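Local coordinates for type IV pilus secretin PilQ family protein (Vibrio cholerae, PDB 6W6M) that probably forms the outer-membrane channel through which the type IV competence pilus passes during natural transformation, at residues Leu335-Thr347 with Ser401-Gln413. Residues are numbered along the deposited sequence; the frame is centred on the assembly and turned at random.
Sequences LEELGVRWGVMST and SGTLLDLELSALQ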
loop_
_atom_site.group_PDB
_atom_site.type_symbol
_atom_site.label_atom_id
_atom_site.label_comp_id
_atom_site.label_asym_id
_atom_site.label_seq_id
_atom_site.Cartn_x
_atom_site.Cartn_y
_atom_site.Cartn_z
ATOM N N LEU A 335 38.016 -48.164 21.536
ATOM C CA LEU A 335 39.021 -47.436 20.759
ATOM C C LEU A 335 40.414 -47.906 21.152
ATOM O O LEU A 335 40.648 -48.197 22.328
ATOM C CB LEU A 335 38.873 -45.941 20.990
ATOM C CG LEU A 335 39.696 -44.988 20.139
ATOM C CD1 LEU A 335 38.930 -43.730 19.901
ATOM C CD2 LEU A 335 40.973 -44.667 20.849
ATOM N N GLU A 336 41.337 -47.969 20.182
ATOM C CA GLU A 336 42.723 -48.342 20.443
ATOM C C GLU A 336 43.680 -47.722 19.430
ATOM O O GLU A 336 43.421 -47.729 18.225
ATOM C CB GLU A 336 42.876 -49.842 20.425
ATOM C CG GLU A 336 44.255 -50.313 20.756
ATOM C CD GLU A 336 44.345 -51.811 20.771
ATOM O OE1 GLU A 336 43.319 -52.460 20.482
ATOM O OE2 GLU A 336 45.433 -52.344 21.068
ATOM N N GLU A 337 44.807 -47.215 19.925
ATOM C CA GLU A 337 45.807 -46.582 19.070
ATOM C C GLU A 337 47.249 -46.863 19.505
ATOM O O GLU A 337 47.567 -46.831 20.689
ATOM C CB GLU A 337 45.565 -45.075 19.023
ATOM C CG GLU A 337 46.372 -44.347 17.964
ATOM C CD GLU A 337 46.093 -42.859 17.948
ATOM O OE1 GLU A 337 45.534 -42.350 18.941
ATOM O OE2 GLU A 337 46.434 -42.198 16.945
ATOM N N LEU A 338 48.114 -47.134 18.532
ATOM C CA LEU A 338 49.529 -47.413 18.765
ATOM C C LEU A 338 50.412 -46.531 17.887
ATOM O O LEU A 338 50.142 -46.364 16.700
ATOM C CB LEU A 338 49.860 -48.875 18.469
ATOM C CG LEU A 338 49.263 -50.003 19.304
ATOM C CD1 LEU A 338 49.626 -51.335 18.722
ATOM C CD2 LEU A 338 49.693 -49.940 20.739
ATOM N N GLY A 339 51.495 -45.996 18.444
ATOM C CA GLY A 339 52.344 -45.106 17.672
ATOM C C GLY A 339 53.790 -45.159 18.105
ATOM O O GLY A 339 54.102 -45.551 19.232
ATOM N N VAL A 340 54.683 -44.736 17.205
ATOM C CA VAL A 340 56.123 -44.856 17.406
ATOM C C VAL A 340 56.850 -43.625 16.879
ATOM O O VAL A 340 56.521 -43.079 15.823
ATOM C CB VAL A 340 56.684 -46.129 16.739
ATOM C CG1 VAL A 340 58.176 -46.171 16.852
ATOM C CG2 VAL A 340 56.114 -47.356 17.387
ATOM N N ARG A 341 57.885 -43.215 17.606
ATOM C CA ARG A 341 58.639 -42.016 17.254
ATOM C C ARG A 341 60.116 -42.313 17.483
ATOM O O ARG A 341 60.523 -42.483 18.631
ATOM C CB ARG A 341 58.174 -40.848 18.112
ATOM C CG ARG A 341 58.044 -39.536 17.405
ATOM C CD ARG A 341 57.041 -38.665 18.109
ATOM N NE ARG A 341 57.360 -38.480 19.515
ATOM C CZ ARG A 341 57.706 -37.318 20.054
ATOM N NH1 ARG A 341 57.769 -36.232 19.304
ATOM N NH2 ARG A 341 57.981 -37.242 21.347
ATOM N N TRP A 342 60.924 -42.382 16.427
ATOM C CA TRP A 342 62.342 -42.638 16.661
ATOM C C TRP A 342 63.224 -41.851 15.711
ATOM O O TRP A 342 62.799 -41.419 14.638
ATOM C CB TRP A 342 62.696 -44.127 16.578
ATOM C CG TRP A 342 62.516 -44.789 15.261
ATOM C CD1 TRP A 342 61.477 -45.570 14.888
ATOM C CD2 TRP A 342 63.425 -44.777 14.158
ATOM N NE1 TRP A 342 61.663 -46.032 13.619
ATOM C CE2 TRP A 342 62.856 -45.560 13.144
ATOM C CE3 TRP A 342 64.665 -44.175 13.926
ATOM C CZ2 TRP A 342 63.479 -45.757 11.912
ATOM C CZ3 TRP A 342 65.281 -44.370 12.705
ATOM C CH2 TRP A 342 64.688 -45.151 11.714
ATOM N N GLY A 343 64.479 -41.692 16.127
ATOM C CA GLY A 343 65.436 -40.907 15.369
ATOM C C GLY A 343 66.863 -41.338 15.623
ATOM O O GLY A 343 67.174 -41.945 16.653
ATOM N N VAL A 344 67.741 -41.014 14.675
ATOM C CA VAL A 344 69.155 -41.343 14.762
ATOM C C VAL A 344 69.970 -40.134 14.324
ATOM O O VAL A 344 69.477 -39.236 13.643
ATOM C CB VAL A 344 69.525 -42.575 13.913
ATOM C CG1 VAL A 344 71.016 -42.811 13.933
ATOM C CG2 VAL A 344 68.803 -43.792 14.414
ATOM N N MET A 345 71.233 -40.112 14.737
ATOM C CA MET A 345 72.109 -38.996 14.387
ATOM C C MET A 345 73.546 -39.448 14.561
ATOM O O MET A 345 73.957 -39.747 15.683
ATOM C CB MET A 345 71.803 -37.794 15.272
ATOM C CG MET A 345 72.587 -36.560 14.965
ATOM S SD MET A 345 72.054 -35.187 15.994
ATOM C CE MET A 345 70.550 -34.691 15.178
ATOM N N SER A 346 74.313 -39.506 13.479
ATOM C CA SER A 346 75.658 -40.043 13.603
ATOM C C SER A 346 76.603 -39.316 12.662
ATOM O O SER A 346 76.201 -38.800 11.621
ATOM C CB SER A 346 75.680 -41.543 13.320
ATOM O OG SER A 346 75.309 -41.803 11.985
ATOM N N THR A 347 77.878 -39.294 13.036
ATOM C CA THR A 347 78.915 -38.673 12.224
ATOM C C THR A 347 80.142 -39.574 12.230
ATOM O O THR A 347 80.314 -40.403 13.122
ATOM C CB THR A 347 79.276 -37.268 12.723
ATOM O OG1 THR A 347 79.731 -37.349 14.074
ATOM C CG2 THR A 347 78.076 -36.366 12.676
ATOM N N SER A 401 81.923 -39.922 20.301
ATOM C CA SER A 401 81.955 -40.255 18.883
ATOM C C SER A 401 80.835 -39.582 18.100
ATOM O O SER A 401 80.829 -39.653 16.868
ATOM C CB SER A 401 81.882 -41.769 18.686
ATOM O OG SER A 401 80.655 -42.290 19.158
ATOM N N GLY A 402 79.886 -38.951 18.786
ATOM C CA GLY A 402 78.808 -38.209 18.158
ATOM C C GLY A 402 77.480 -38.933 18.117
ATOM O O GLY A 402 76.432 -38.274 18.112
ATOM N N THR A 403 77.485 -40.264 18.111
ATOM C CA THR A 403 76.272 -41.036 17.883
ATOM C C THR A 403 75.195 -40.712 18.912
ATOM O O THR A 403 75.470 -40.534 20.099
ATOM C CB THR A 403 76.597 -42.527 17.919
ATOM O OG1 THR A 403 77.535 -42.828 16.879
ATOM C CG2 THR A 403 75.345 -43.365 17.728
ATOM N N LEU A 404 73.951 -40.639 18.439
ATOM C CA LEU A 404 72.777 -40.476 19.286
ATOM C C LEU A 404 71.638 -41.266 18.665
ATOM O O LEU A 404 71.482 -41.266 17.442
ATOM C CB LEU A 404 72.391 -39.000 19.424
ATOM C CG LEU A 404 71.299 -38.619 20.421
ATOM C CD1 LEU A 404 71.585 -37.260 21.008
ATOM C CD2 LEU A 404 69.947 -38.597 19.777
ATOM N N LEU A 405 70.855 -41.942 19.503
ATOM C CA LEU A 405 69.672 -42.613 18.982
ATOM C C LEU A 405 68.566 -42.626 20.029
ATOM O O LEU A 405 68.814 -42.923 21.198
ATOM C CB LEU A 405 69.997 -44.033 18.514
ATOM C CG LEU A 405 68.978 -44.880 17.766
ATOM C CD1 LEU A 405 69.663 -45.793 16.758
ATOM C CD2 LEU A 405 68.164 -45.692 18.759
ATOM N N ASP A 406 67.345 -42.309 19.588
ATOM C CA ASP A 406 66.170 -42.190 20.446
ATOM C C ASP A 406 65.034 -43.063 19.931
ATOM O O ASP A 406 64.824 -43.167 18.718
ATOM C CB ASP A 406 65.680 -40.753 20.496
ATOM C CG ASP A 406 66.595 -39.852 21.265
ATOM O OD1 ASP A 406 67.780 -40.196 21.414
ATOM O OD2 ASP A 406 66.126 -38.804 21.737
ATOM N N LEU A 407 64.264 -43.641 20.861
ATOM C CA LEU A 407 63.117 -44.470 20.500
ATOM C C LEU A 407 62.010 -44.342 21.535
ATOM O O LEU A 407 62.223 -44.690 22.694
ATOM C CB LEU A 407 63.524 -45.939 20.370
ATOM C CG LEU A 407 62.425 -46.959 20.065
ATOM C CD1 LEU A 407 61.792 -46.693 18.724
ATOM C CD2 LEU A 407 62.976 -48.363 20.097
ATOM N N GLU A 408 60.821 -43.904 21.112
ATOM C CA GLU A 408 59.673 -43.740 21.998
ATOM C C GLU A 408 58.467 -44.501 21.468
ATOM O O GLU A 408 58.170 -44.449 20.272
ATOM C CB GLU A 408 59.304 -42.270 22.157
ATOM C CG GLU A 408 58.167 -42.038 23.119
ATOM C CD GLU A 408 57.845 -40.571 23.303
ATOM O OE1 GLU A 408 58.489 -39.734 22.646
ATOM O OE2 GLU A 408 56.935 -40.248 24.095
ATOM N N LEU A 409 57.739 -45.202 22.363
ATOM C CA LEU A 409 56.497 -45.892 22.056
ATOM C C LEU A 409 55.344 -45.213 22.778
ATOM O O LEU A 409 55.517 -44.694 23.881
ATOM C CB LEU A 409 56.561 -47.353 22.483
ATOM C CG LEU A 409 57.568 -48.237 21.761
ATOM C CD1 LEU A 409 57.604 -49.600 22.401
ATOM C CD2 LEU A 409 57.222 -48.358 20.299
ATOM N N SER A 410 54.188 -45.213 22.167
ATOM C CA SER A 410 53.019 -44.648 22.825
ATOM C C SER A 410 51.779 -45.439 22.448
ATOM O O SER A 410 51.710 -46.038 21.376
ATOM C CB SER A 410 52.831 -43.172 22.481
ATOM O OG SER A 410 52.573 -43.012 21.105
ATOM N N ALA A 411 50.793 -45.418 23.341
ATOM C CA ALA A 411 49.634 -46.286 23.216
ATOM C C ALA A 411 48.432 -45.658 23.904
ATOM O O ALA A 411 48.563 -44.734 24.711
ATOM C CB ALA A 411 49.919 -47.663 23.798
ATOM N N LEU A 412 47.248 -46.173 23.566
ATOM C CA LEU A 412 46.009 -45.797 24.240
ATOM C C LEU A 412 44.941 -46.836 23.949
ATOM O O LEU A 412 44.922 -47.413 22.864
ATOM C CB LEU A 412 45.521 -44.418 23.792
ATOM C CG LEU A 412 44.193 -43.932 24.369
ATOM C CD1 LEU A 412 44.293 -43.777 25.861
ATOM C CD2 LEU A 412 43.800 -42.626 23.737
ATOM N N GLN A 413 44.057 -47.106 24.913
ATOM C CA GLN A 413 42.947 -48.041 24.726
ATOM C C GLN A 413 41.781 -47.747 25.677
ATOM O O GLN A 413 41.924 -47.940 26.879
ATOM C CB GLN A 413 43.416 -49.476 24.941
ATOM C CG GLN A 413 42.352 -50.511 24.623
ATOM C CD GLN A 413 42.880 -51.927 24.677
ATOM O OE1 GLN A 413 44.073 -52.148 24.867
ATOM N NE2 GLN A 413 41.989 -52.897 24.515
#
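R341 and E408 meet across two neighbouring antiparallel strands of the secretin barrel, a worked example of how one β-sheet can present a more buried face and a more exposed one. From E337–L412 to M345–L404, five hydrogen-bonded pairs, each closed by two backbone bonds, hold strands 335-347 and 404-413 in register, their axes 4.7 Å apart.

The tight side carries E337, R341, M345, L404, D406, E408, S410 and L412. Here the extended side chain of E408, with CG anti to the backbone N (chi1 -177°), runs alongside R341, whose chain bends at chi3 (55°) and brings its guanidinium edge to the carboxylate. I357 of a second subunit packs on E408 and D406, while F377 of helix 374-377 covers M345, L404 and D406. S410 OG is held by the backbone N of S384.

The other face is more apolar and more exposed, with L405 and L409 on the surface, where they may meet lipid. Its side chains still touch in a row: L338 CD2 meets A411 CB at 3.8 Å, V340 CG2 lies alongside L409 CD2, and L407 CD1 sits 3.5 Å from W342 CB, oblique to the indole. At Q413 the sheet continues into a strand of the second subunit.

Back on the R341 face, R341 NH2 donates to the syn side of E408 OE1 at 2.9 Å, the carboxylate plane turned 61° from the guanidinium.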